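Lectin (Pleurotus ostreatus, PDB 6T1D) binds galactose-containing sugars such as melibiose at calcium-containing sites, one in each of its two beta-sandwich domains. Local coordinates at residues Thr277-Ala282 and Gln321-Pro326. Sequence-based numbering, arbitrary orientation.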
ATOM      1  N   THR A 277      -2.406  -5.969   8.061  1.00 14.52           N
ATOM      2  CA  THR A 277      -2.900  -5.270   9.249  1.00  6.20           C
ATOM      3  C   THR A 277      -2.888  -6.215  10.442  1.00 14.70           C
ATOM      4  O   THR A 277      -3.491  -7.291  10.388  1.00 27.83           O
ATOM      5  CB  THR A 277      -4.316  -4.738   9.027  1.00 14.25           C
ATOM      6  OG1 THR A 277      -4.276  -3.542   8.243  1.00 15.32           O
ATOM      7  CG2 THR A 277      -5.004  -4.466  10.355  1.00 15.31           C
ATOM      8  N   PHE A 278      -2.180  -5.832  11.503  1.00 13.89           N
ATOM      9  CA  PHE A 278      -2.159  -6.595  12.747  1.00  9.79           C
ATOM     10  C   PHE A 278      -3.095  -5.913  13.732  1.00 16.60           C
ATOM     11  O   PHE A 278      -3.075  -4.687  13.865  1.00 33.41           O
ATOM     12  CB  PHE A 278      -0.749  -6.674  13.326  1.00 11.62           C
ATOM     13  CG  PHE A 278       0.298  -7.116  12.329  1.00 14.88           C
ATOM     14  CD1 PHE A 278       0.886  -6.188  11.477  1.00 13.98           C
ATOM     15  CD2 PHE A 278       0.721  -8.434  12.266  1.00 10.10           C
ATOM     16  CE1 PHE A 278       1.866  -6.567  10.556  1.00  9.11           C
ATOM     17  CE2 PHE A 278       1.696  -8.812  11.359  1.00 23.78           C
ATOM     18  CZ  PHE A 278       2.271  -7.872  10.501  1.00 12.51           C
ATOM     19  N   ALA A 279      -3.937  -6.691  14.394  1.00 20.44           N
ATOM     20  CA  ALA A 279      -4.886  -6.143  15.352  1.00  6.77           C
ATOM     21  C   ALA A 279      -4.792  -6.944  16.634  1.00 22.74           C
ATOM     22  O   ALA A 279      -4.494  -8.141  16.613  1.00 26.32           O
ATOM     23  CB  ALA A 279      -6.311  -6.156  14.833  1.00  8.95           C
ATOM     24  N   ILE A 280      -4.956  -6.252  17.754  1.00 24.72           N
ATOM     25  CA  ILE A 280      -4.872  -6.851  19.078  1.00 21.95           C
ATOM     26  C   ILE A 280      -6.146  -6.528  19.845  1.00 15.61           C
ATOM     27  O   ILE A 280      -6.647  -5.403  19.790  1.00 17.78           O
ATOM     28  CB  ILE A 280      -3.634  -6.342  19.849  1.00 20.83           C
ATOM     29  CG1 ILE A 280      -2.360  -6.560  19.030  1.00 13.12           C
ATOM     30  CG2 ILE A 280      -3.553  -6.964  21.240  1.00  7.40           C
ATOM     31  CD1 ILE A 280      -1.124  -6.059  19.717  1.00 13.39           C
ATOM     32  N   ASN A 281      -6.686  -7.512  20.533  1.00 25.70           N
ATOM     33  CA  ASN A 281      -7.750  -7.265  21.499  1.00 29.85           C
ATOM     34  C   ASN A 281      -7.180  -7.646  22.858  1.00 28.23           C
ATOM     35  O   ASN A 281      -7.033  -8.834  23.165  1.00 39.20           O
ATOM     36  CB  ASN A 281      -9.017  -8.040  21.159  1.00 32.49           C
ATOM     37  CG  ASN A 281     -10.112  -7.836  22.176  1.00 30.56           C
ATOM     38  OD1 ASN A 281      -9.987  -7.027  23.091  1.00 33.76           O
ATOM     39  ND2 ASN A 281     -11.215  -8.547  22.000  1.00 36.24           N
ATOM     40  N   ALA A 282      -6.826  -6.633  23.647  1.00 21.01           N
ATOM     41  CA  ALA A 282      -6.242  -6.819  24.966  1.00 15.52           C
ATOM     42  C   ALA A 282      -7.279  -6.495  26.023  1.00  8.97           C
ATOM     43  O   ALA A 282      -8.114  -5.608  25.833  1.00 18.65           O
ATOM     44  CB  ALA A 282      -5.025  -5.925  25.162  1.00 17.51           C
ATOM     45  N   GLN A 321     -17.560  -3.800  16.049  1.00 30.43           N
ATOM     46  CA  GLN A 321     -17.556  -5.079  15.363  1.00 32.37           C
ATOM     47  C   GLN A 321     -16.828  -4.902  14.043  1.00 26.09           C
ATOM     48  O   GLN A 321     -17.033  -3.911  13.340  1.00 28.23           O
ATOM     49  CB  GLN A 321     -18.981  -5.573  15.147  1.00 41.75           C
ATOM     50  CG  GLN A 321     -19.076  -6.940  14.519  1.00 53.00           C
ATOM     51  CD  GLN A 321     -20.507  -7.318  14.239  1.00 63.92           C
ATOM     52  OE1 GLN A 321     -21.403  -6.982  15.012  1.00 63.46           O
ATOM     53  NE2 GLN A 321     -20.734  -8.030  13.138  1.00 68.65           N
ATOM     54  N   GLY A 322     -15.942  -5.837  13.726  1.00 32.61           N
ATOM     55  CA  GLY A 322     -15.074  -5.652  12.587  1.00 35.86           C
ATOM     56  C   GLY A 322     -13.880  -4.770  12.874  1.00 47.82           C
ATOM     57  O   GLY A 322     -13.406  -4.068  11.971  1.00 43.41           O
ATOM     58  N   PHE A 323     -13.378  -4.778  14.115  1.00 44.18           N
ATOM     59  CA  PHE A 323     -12.181  -4.012  14.446  1.00 30.79           C
ATOM     60  C   PHE A 323     -10.927  -4.669  13.894  1.00 33.85           C
ATOM     61  O   PHE A 323      -9.870  -4.032  13.858  1.00 35.03           O
ATOM     62  CB  PHE A 323     -12.010  -3.881  15.951  1.00 16.28           C
ATOM     63  CG  PHE A 323     -11.612  -5.166  16.603  1.00 32.37           C
ATOM     64  CD1 PHE A 323     -12.570  -6.106  16.947  1.00 37.41           C
ATOM     65  CD2 PHE A 323     -10.276  -5.461  16.831  1.00 22.43           C
ATOM     66  CE1 PHE A 323     -12.210  -7.294  17.543  1.00 22.73           C
ATOM     67  CE2 PHE A 323      -9.910  -6.650  17.410  1.00 18.11           C
ATOM     68  CZ  PHE A 323     -10.876  -7.569  17.768  1.00 23.15           C
ATOM     69  N   GLN A 324     -11.015  -5.932  13.491  1.00 26.38           N
ATOM     70  CA  GLN A 324      -9.850  -6.678  13.038  1.00 15.79           C
ATOM     71  C   GLN A 324      -9.694  -6.854  11.519  1.00 23.61           C
ATOM     72  O   GLN A 324      -8.617  -7.299  11.105  1.00 20.17           O
ATOM     73  CB  GLN A 324      -9.864  -8.054  13.717  1.00 14.89           C
ATOM     74  CG  GLN A 324     -10.828  -9.070  13.119  1.00 22.78           C
ATOM     75  CD  GLN A 324     -12.299  -8.727  13.322  1.00 36.85           C
ATOM     76  OE1 GLN A 324     -12.652  -7.679  13.882  1.00 33.61           O
ATOM     77  NE2 GLN A 324     -13.172  -9.606  12.832  1.00 43.98           N
ATOM     78  N   PRO A 325     -10.694  -6.572  10.661  1.00 49.93           N
ATOM     79  CA  PRO A 325     -10.458  -6.618   9.205  1.00 46.23           C
ATOM     80  C   PRO A 325      -9.392  -5.635   8.762  1.00 41.56           C
ATOM     81  O   PRO A 325      -9.149  -4.620   9.436  1.00 36.69           O
ATOM     82  CB  PRO A 325     -11.831  -6.254   8.615  1.00 41.62           C
ATOM     83  CG  PRO A 325     -12.761  -6.838   9.499  1.00 42.72           C
ATOM     84  CD  PRO A 325     -12.154  -6.614  10.896  1.00 63.21           C
ATOM     85  N   PRO A 326      -8.724  -5.912   7.613  1.00 29.32           N
ATOM     86  CA  PRO A 326      -7.612  -5.062   7.161  1.00 26.58           C
ATOM     87  C   PRO A 326      -8.022  -3.637   6.837  1.00 31.04           C
ATOM     88  O   PRO A 326      -7.459  -2.679   7.377  1.00 45.93           O
ATOM     89  CB  PRO A 326      -7.110  -5.780   5.904  1.00 30.42           C
ATOM     90  CG  PRO A 326      -7.639  -7.197   6.016  1.00 23.87           C
ATOM     91  CD  PRO A 326      -8.942  -7.065   6.722  1.00 18.89           C
TER
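The ring of Phe-323 meets the strand 277-282 obliquely, at its CZ and CE2 end. CZ lies 3.9 Å from CB of Asn-281, and CE2 is 4.5 Å from CB of Ala-279, so this corner of the ring fits between two alternate residues of the strand. One face carries the side-chain oxygen of the next residue: OE1 of Gln-324 stands 3.4 Å above the Phe-323 ring plane, offset toward the rim. That fold-back follows from two bends, with CG of Gln-324 between its backbone N and carbonyl carbon (chi1 78°) and a second kink at chi2 (-68°). The amide is thereby turned away from the strand, while the stem of the side chain stays on it, CB of Gln-324 lying 4.2 Å from CB of Ala-279. Tyr-248, on the adjacent strand 244-249, also meets the Phe-323 ring, the two planes nearly perpendicular.

At the start of the segment 277-282, CB of Thr-277 packs against CA of Pro-326 at 3.8 Å. OG1 of Thr-277 is 3.4 Å from O of Pro-326, at best a weak hydrogen bond, and its stronger partner is the hydroxyl of Thr-224. Arg-222 of strand 217-225 ties the loop to the sheet through hydrogen bonds from NH1 to O of Phe-323 and O of Pro-325, and from NH2 to O of Pro-326, which also packs on Leu-327 of the second subunit.

Residues 323-326, in the loop between strands 314-316 and 334-341, run roughly opposite to 277-281 (161°), without pairing as a further strand. Such packing is that of a connecting loop laid over the outer face of a beta sandwich, with Phe-278 and Ile-280 turned inward to the opposing sheet and Thr-277, Ala-279 and Asn-281 facing the loop.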